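Local coordinates for S-M checkpoint control protein RAD4 (PDB 4BMD) that acts as a scaffold of the DNA damage checkpoint, is essential for DNA replication and, through other BRCT domains of the protein, binds phosphorylated crb2, at residues D51-H57 and P70-W76; E91-A95 and W180-Q184. All blocks are in the same frame, centred on the assembly; numbering follows the deposited sequence.

Interaction 1: D51-H57 and P70-W76; sequences DFVVIPH and PTVNEWW
Two parallel strands pair here at the edge of the central sheet of the third BRCT domain of rad4, strand 52-55 lying between strand 17-20 and the outermost strand 71-73. The axes of strands 52-55 and 71-73 approach to 4.6 Å, 38° apart in direction, and both are extended (V53 phi/psi -99/125). V53 pairs with T71, V54 with V72 and I55 with N73. The ladder runs V53 N to P70 O (3.1 Å), V72 N to V53 O (3.0 Å) and I55 N to V72 O (2.9 Å), then weakly E74 N to I55 O (3.3 Å); the V54 backbone bonds to the backbone of Y19 and Y21. V54 and V72 point to one face of the sheet, V53, T71, I55 and N73 to the other. This pairing belongs to the parallel sheet of order 2-1-3-4 characteristic of the BRCT fold, and at E74 (-66/-20) the chain turns helical. N73 is the N-cap: with chi1 p, its OD1 accepts weak bonds from W75 N (3.0 Å) and W76 N (3.4 Å), while its ND2 bonds to L94 O. E74, also chi1 p, curls back: E74 OE2 accepts from H57 ND1 at 2.5 Å, E74 OE1 weakly from H57 N at 2.7 Å. The H57 ring (chi1 p) stacks, offset, on the six-membered ring of W75, centroids 4.3 Å apart, planes at 17°. Toward the N-terminal end of 51-57, F52 (chi1 m) meets P70 (CD1 to CG, 4.0 Å) and W76 (chi1 t; CZ to CZ2, 3.9 Å).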
loop_
_atom_site.group_PDB
_atom_site.type_symbol
_atom_site.label_atom_id
_atom_site.label_comp_id
_atom_site.label_asym_id
_atom_site.label_seq_id
_atom_site.Cartn_x
_atom_site.Cartn_y
_atom_site.Cartn_z
ATOM N N ASP A 51 5.121 14.047 -16.436
ATOM C CA ASP A 51 6.106 13.073 -15.982
ATOM C C ASP A 51 5.440 11.896 -15.278
ATOM O O ASP A 51 5.825 10.748 -15.480
ATOM C CB ASP A 51 7.127 13.728 -15.050
ATOM C CG ASP A 51 7.992 14.749 -15.761
ATOM O OD1 ASP A 51 8.987 14.343 -16.399
ATOM O OD2 ASP A 51 7.679 15.956 -15.680
ATOM N N PHE A 52 4.441 12.185 -14.450
ATOM C CA PHE A 52 3.730 11.139 -13.723
ATOM C C PHE A 52 2.229 11.397 -13.678
ATOM O O PHE A 52 1.789 12.534 -13.515
ATOM C CB PHE A 52 4.262 11.015 -12.292
ATOM C CG PHE A 52 5.692 10.569 -12.211
ATOM C CD1 PHE A 52 6.018 9.225 -12.289
ATOM C CD2 PHE A 52 6.711 11.493 -12.048
ATOM C CE1 PHE A 52 7.334 8.811 -12.211
ATOM C CE2 PHE A 52 8.030 11.087 -11.970
ATOM C CZ PHE A 52 8.341 9.743 -12.052
ATOM N N VAL A 53 1.451 10.330 -13.826
ATOM C CA VAL A 53 0.010 10.396 -13.620
ATOM C C VAL A 53 -0.311 9.870 -12.227
ATOM O O VAL A 53 0.076 8.756 -11.873
ATOM C CB VAL A 53 -0.755 9.572 -14.672
ATOM C CG1 VAL A 53 -2.225 9.460 -14.296
ATOM C CG2 VAL A 53 -0.595 10.192 -16.054
ATOM N N VAL A 54 -1.011 10.674 -11.435
ATOM C CA VAL A 54 -1.324 10.306 -10.059
ATOM C C VAL A 54 -2.787 9.900 -9.890
ATOM O O VAL A 54 -3.699 10.620 -10.299
ATOM C CB VAL A 54 -0.979 11.445 -9.083
ATOM C CG1 VAL A 54 -1.169 10.988 -7.645
ATOM C CG2 VAL A 54 0.451 11.914 -9.309
ATOM N N ILE A 55 -2.994 8.735 -9.282
ATOM C CA ILE A 55 -4.321 8.173 -9.063
ATOM C C ILE A 55 -4.573 8.091 -7.560
ATOM O O ILE A 55 -3.640 7.875 -6.794
ATOM C CB ILE A 55 -4.400 6.751 -9.665
ATOM C CG1 ILE A 55 -3.901 6.757 -11.111
ATOM C CG2 ILE A 55 -5.808 6.189 -9.592
ATOM C CD1 ILE A 55 -4.720 7.620 -12.038
ATOM N N PRO A 56 -5.825 8.294 -7.121
ATOM C CA PRO A 56 -6.112 8.020 -5.709
ATOM C C PRO A 56 -5.912 6.539 -5.389
ATOM O O PRO A 56 -6.223 5.684 -6.220
ATOM C CB PRO A 56 -7.587 8.418 -5.559
ATOM C CG PRO A 56 -8.122 8.511 -6.957
ATOM C CD PRO A 56 -6.965 8.930 -7.801
ATOM N N HIS A 57 -5.392 6.247 -4.201
ATOM C CA HIS A 57 -5.056 4.876 -3.821
ATOM C C HIS A 57 -6.281 3.967 -3.742
ATOM O O HIS A 57 -6.166 2.748 -3.856
ATOM C CB HIS A 57 -4.307 4.856 -2.485
ATOM C CG HIS A 57 -5.143 5.280 -1.317
ATOM N ND1 HIS A 57 -5.128 6.564 -0.817
ATOM C CD2 HIS A 57 -6.020 4.588 -0.550
ATOM C CE1 HIS A 57 -5.959 6.645 0.208
ATOM N NE2 HIS A 57 -6.513 5.460 0.390
ATOM N N PRO A 70 3.967 6.857 -16.973
ATOM C CA PRO A 70 4.119 6.073 -15.743
ATOM C C PRO A 70 3.057 6.469 -14.723
ATOM O O PRO A 70 2.901 7.651 -14.413
ATOM C CB PRO A 70 5.520 6.451 -15.248
ATOM C CG PRO A 70 5.876 7.702 -15.973
ATOM C CD PRO A 70 5.179 7.628 -17.291
ATOM N N THR A 71 2.328 5.480 -14.221
ATOM C CA THR A 71 1.192 5.730 -13.347
ATOM C C THR A 71 1.466 5.281 -11.917
ATOM O O THR A 71 1.883 4.149 -11.681
ATOM C CB THR A 71 -0.068 5.017 -13.872
ATOM O OG1 THR A 71 -0.398 5.523 -15.171
ATOM C CG2 THR A 71 -1.239 5.241 -12.936
ATOM N N VAL A 72 1.237 6.183 -10.969
ATOM C CA VAL A 72 1.420 5.885 -9.554
ATOM C C VAL A 72 0.236 6.419 -8.756
ATOM O O VAL A 72 -0.574 7.185 -9.279
ATOM C CB VAL A 72 2.701 6.539 -9.002
ATOM C CG1 VAL A 72 3.931 6.017 -9.728
ATOM C CG2 VAL A 72 2.613 8.053 -9.118
ATOM N N ASN A 73 0.129 6.013 -7.495
ATOM C CA ASN A 73 -0.852 6.623 -6.602
ATOM C C ASN A 73 -0.209 7.686 -5.717
ATOM O O ASN A 73 1.004 7.884 -5.769
ATOM C CB ASN A 73 -1.620 5.576 -5.779
ATOM C CG ASN A 73 -0.720 4.736 -4.890
ATOM O OD1 ASN A 73 0.304 5.201 -4.390
ATOM N ND2 ASN A 73 -1.109 3.484 -4.683
ATOM N N GLU A 74 -1.016 8.366 -4.906
ATOM C CA GLU A 74 -0.505 9.466 -4.090
ATOM C C GLU A 74 0.485 8.991 -3.027
ATOM O O GLU A 74 1.284 9.778 -2.521
ATOM C CB GLU A 74 -1.646 10.259 -3.441
ATOM C CG GLU A 74 -2.312 9.576 -2.258
ATOM C CD GLU A 74 -3.552 8.798 -2.650
ATOM O OE1 GLU A 74 -3.562 8.193 -3.743
ATOM O OE2 GLU A 74 -4.522 8.800 -1.863
ATOM N N TRP A 75 0.435 7.705 -2.697
ATOM C CA TRP A 75 1.348 7.140 -1.708
ATOM C C TRP A 75 2.782 7.114 -2.229
ATOM O O TRP A 75 3.734 7.066 -1.449
ATOM C CB TRP A 75 0.895 5.740 -1.286
ATOM C CG TRP A 75 -0.332 5.749 -0.424
ATOM C CD1 TRP A 75 -0.933 6.840 0.134
ATOM C CD2 TRP A 75 -1.109 4.614 -0.021
ATOM N NE1 TRP A 75 -2.035 6.456 0.859
ATOM C CE2 TRP A 75 -2.165 5.095 0.780
ATOM C CE3 TRP A 75 -1.015 3.239 -0.259
ATOM C CZ2 TRP A 75 -3.119 4.249 1.344
ATOM C CZ3 TRP A 75 -1.964 2.403 0.301
ATOM C CH2 TRP A 75 -3.001 2.910 1.093
ATOM N N TRP A 76 2.929 7.150 -3.550
ATOM C CA TRP A 76 4.242 7.249 -4.175
ATOM C C TRP A 76 4.868 8.598 -3.839
ATOM O O TRP A 76 6.072 8.695 -3.599
ATOM C CB TRP A 76 4.122 7.082 -5.692
ATOM C CG TRP A 76 5.410 7.273 -6.442
ATOM C CD1 TRP A 76 6.301 6.305 -6.802
ATOM C CD2 TRP A 76 5.943 8.511 -6.932
ATOM N NE1 TRP A 76 7.356 6.861 -7.482
ATOM C CE2 TRP A 76 7.162 8.214 -7.574
ATOM C CE3 TRP A 76 5.510 9.841 -6.887
ATOM C CZ2 TRP A 76 7.951 9.198 -8.168
ATOM C CZ3 TRP A 76 6.296 10.815 -7.476
ATOM C CH2 TRP A 76 7.502 10.489 -8.108
#

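Interaction 2: E91-A95 and W180-Q184; sequences EHALA and WNIIQ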
loop_
_atom_site.group_PDB
_atom_site.type_symbol
_atom_site.label_atom_id
_atom_site.label_comp_id
_atom_site.label_asym_id
_atom_site.label_seq_id
_atom_site.Cartn_x
_atom_site.Cartn_y
_atom_site.Cartn_z
ATOM N N GLU A 91 9.034 -0.003 -7.522
ATOM C CA GLU A 91 9.806 -0.343 -6.330
ATOM C C GLU A 91 8.934 -0.795 -5.158
ATOM O O GLU A 91 9.388 -1.551 -4.299
ATOM C CB GLU A 91 10.704 0.823 -5.910
ATOM C CG GLU A 91 11.772 1.176 -6.934
ATOM C CD GLU A 91 12.819 2.121 -6.380
ATOM O OE1 GLU A 91 12.953 2.204 -5.141
ATOM O OE2 GLU A 91 13.510 2.782 -7.183
ATOM N N HIS A 92 7.688 -0.332 -5.122
ATOM C CA HIS A 92 6.766 -0.742 -4.066
ATOM C C HIS A 92 5.349 -0.957 -4.593
ATOM O O HIS A 92 4.803 -0.113 -5.306
ATOM C CB HIS A 92 6.763 0.265 -2.916
ATOM C CG HIS A 92 6.268 -0.303 -1.623
ATOM N ND1 HIS A 92 4.929 -0.471 -1.347
ATOM C CD2 HIS A 92 6.936 -0.754 -0.534
ATOM C CE1 HIS A 92 4.793 -0.996 -0.142
ATOM N NE2 HIS A 92 5.996 -1.178 0.372
ATOM N N ALA A 93 4.757 -2.088 -4.223
ATOM C CA ALA A 93 3.455 -2.496 -4.742
ATOM C C ALA A 93 2.314 -1.561 -4.344
ATOM O O ALA A 93 1.300 -1.483 -5.036
ATOM C CB ALA A 93 3.144 -3.924 -4.312
ATOM N N LEU A 94 2.480 -0.858 -3.228
ATOM C CA LEU A 94 1.435 0.032 -2.732
ATOM C C LEU A 94 1.518 1.425 -3.354
ATOM O O LEU A 94 0.617 2.244 -3.179
ATOM C CB LEU A 94 1.489 0.131 -1.205
ATOM C CG LEU A 94 1.181 -1.152 -0.430
ATOM C CD1 LEU A 94 1.290 -0.918 1.068
ATOM C CD2 LEU A 94 -0.198 -1.680 -0.789
ATOM N N ALA A 95 2.600 1.689 -4.079
ATOM C CA ALA A 95 2.795 2.990 -4.710
ATOM C C ALA A 95 2.129 3.041 -6.083
ATOM O O ALA A 95 2.073 4.091 -6.721
ATOM C CB ALA A 95 4.277 3.311 -4.819
ATOM N N TRP A 180 1.654 -9.477 -0.719
ATOM C CA TRP A 180 2.206 -8.805 -1.891
ATOM C C TRP A 180 1.812 -9.541 -3.168
ATOM O O TRP A 180 1.540 -8.916 -4.193
ATOM C CB TRP A 180 3.733 -8.682 -1.809
ATOM C CG TRP A 180 4.261 -7.892 -0.637
ATOM C CD1 TRP A 180 5.304 -8.241 0.173
ATOM C CD2 TRP A 180 3.784 -6.627 -0.149
ATOM N NE1 TRP A 180 5.509 -7.276 1.129
ATOM C CE2 TRP A 180 4.588 -6.276 0.955
ATOM C CE3 TRP A 180 2.759 -5.758 -0.537
ATOM C CZ2 TRP A 180 4.396 -5.098 1.675
ATOM C CZ3 TRP A 180 2.569 -4.589 0.181
ATOM C CH2 TRP A 180 3.384 -4.270 1.273
ATOM N N ASN A 181 1.780 -10.868 -3.099
ATOM C CA ASN A 181 1.372 -11.683 -4.238
ATOM C C ASN A 181 -0.082 -11.434 -4.623
ATOM O O ASN A 181 -0.422 -11.409 -5.803
ATOM C CB ASN A 181 1.590 -13.170 -3.952
ATOM C CG ASN A 181 3.057 -13.532 -3.839
ATOM O OD1 ASN A 181 3.918 -12.871 -4.420
ATOM N ND2 ASN A 181 3.350 -14.587 -3.086
ATOM N N ILE A 182 -0.935 -11.251 -3.620
ATOM C CA ILE A 182 -2.341 -10.945 -3.858
ATOM C C ILE A 182 -2.492 -9.561 -4.486
ATOM O O ILE A 182 -3.228 -9.386 -5.457
ATOM C CB ILE A 182 -3.162 -11.019 -2.555
ATOM C CG1 ILE A 182 -3.182 -12.455 -2.025
ATOM C CG2 ILE A 182 -4.582 -10.515 -2.779
ATOM C CD1 ILE A 182 -4.027 -12.637 -0.786
ATOM N N ILE A 183 -1.782 -8.586 -3.928
ATOM C CA ILE A 183 -1.811 -7.216 -4.431
ATOM C C ILE A 183 -1.324 -7.135 -5.874
ATOM O O ILE A 183 -1.975 -6.527 -6.725
ATOM C CB ILE A 183 -0.940 -6.285 -3.559
ATOM C CG1 ILE A 183 -1.537 -6.149 -2.160
ATOM C CG2 ILE A 183 -0.806 -4.918 -4.204
ATOM C CD1 ILE A 183 -2.899 -5.509 -2.147
ATOM N N GLN A 184 -0.183 -7.758 -6.143
ATOM C CA GLN A 184 0.439 -7.693 -7.461
ATOM C C GLN A 184 -0.339 -8.463 -8.526
ATOM O O GLN A 184 -0.499 -7.984 -9.647
ATOM C CB GLN A 184 1.885 -8.188 -7.395
ATOM C CG GLN A 184 2.824 -7.251 -6.649
ATOM C CD GLN A 184 4.230 -7.803 -6.535
ATOM O OE1 GLN A 184 4.494 -8.702 -5.735
ATOM N NE2 GLN A 184 5.143 -7.268 -7.337
#
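A backbone turn at H92-A95 packs against helix 177-185, joining BRCT3 to BRCT4. It is a type I beta turn: A95 N bonds to H92 O at 3.1 Å, and the H92 imidazole folds back so that its ND1 accepts from L94 N, also at 3.1 Å. The turn presents the methyl of A93 to the helix. That small bump settles into a shallow hollow on the helix surface, bordered by W180, I183 and Q184: A93 CB lies 4.2 Å from W180 CE3, 4.1 Å from I183 CG2 and 4.1 Å from Q184 CG. Because Q184 follows W180 by one helical turn (Q184 N to W180 O, 2.8 Å), the hollow is formed by residues of a single helical face. The larger projection runs the other way. The W180 indole reaches out from the helix to the turn, its CH2 3.8 Å from H92 CE1 and its CZ3 3.8 Å from L94 CG. L94 meets the rim of the indole, near the ring plane, whereas the H92 and W180 rings are inclined at 80°. The contact is van der Waals in character and modest, burying 233 Å² in all. It brings the loop between helix 74-82 and helix 104-107 against helix 177-185 of BRCT4. Helix 119-131 of BRCT4 borders the same cluster, with E121 touching both H92 and W180, L125 touching W180 and A128 touching L94, while W75 of helix 74-82 covers L94 from the BRCT3 side.

How the interactions relate
Interactions 1 and 2 follow one another along the chain, with centres about 14 Å apart, and they touch directly where the edge strand of BRCT3 meets the loop between helix 74-82 and helix 104-107. N73 joins them: its ND2 lies 2.6 Å from L94 O and its N 2.8 Å from A95 O, both probable hydrogen bonds. W75 CE3 also packs 3.5 Å from L94 O. The turn that receives W180 in interaction 2 is thus tied to the strand-to-helix junction of interaction 1. A bound MES, probably from the crystallisation liquor, lies beside interaction 2 and may mark a pocket: A93 N bonds to its O1, and the W180 side chain is about 3 Å away at the nearest atoms.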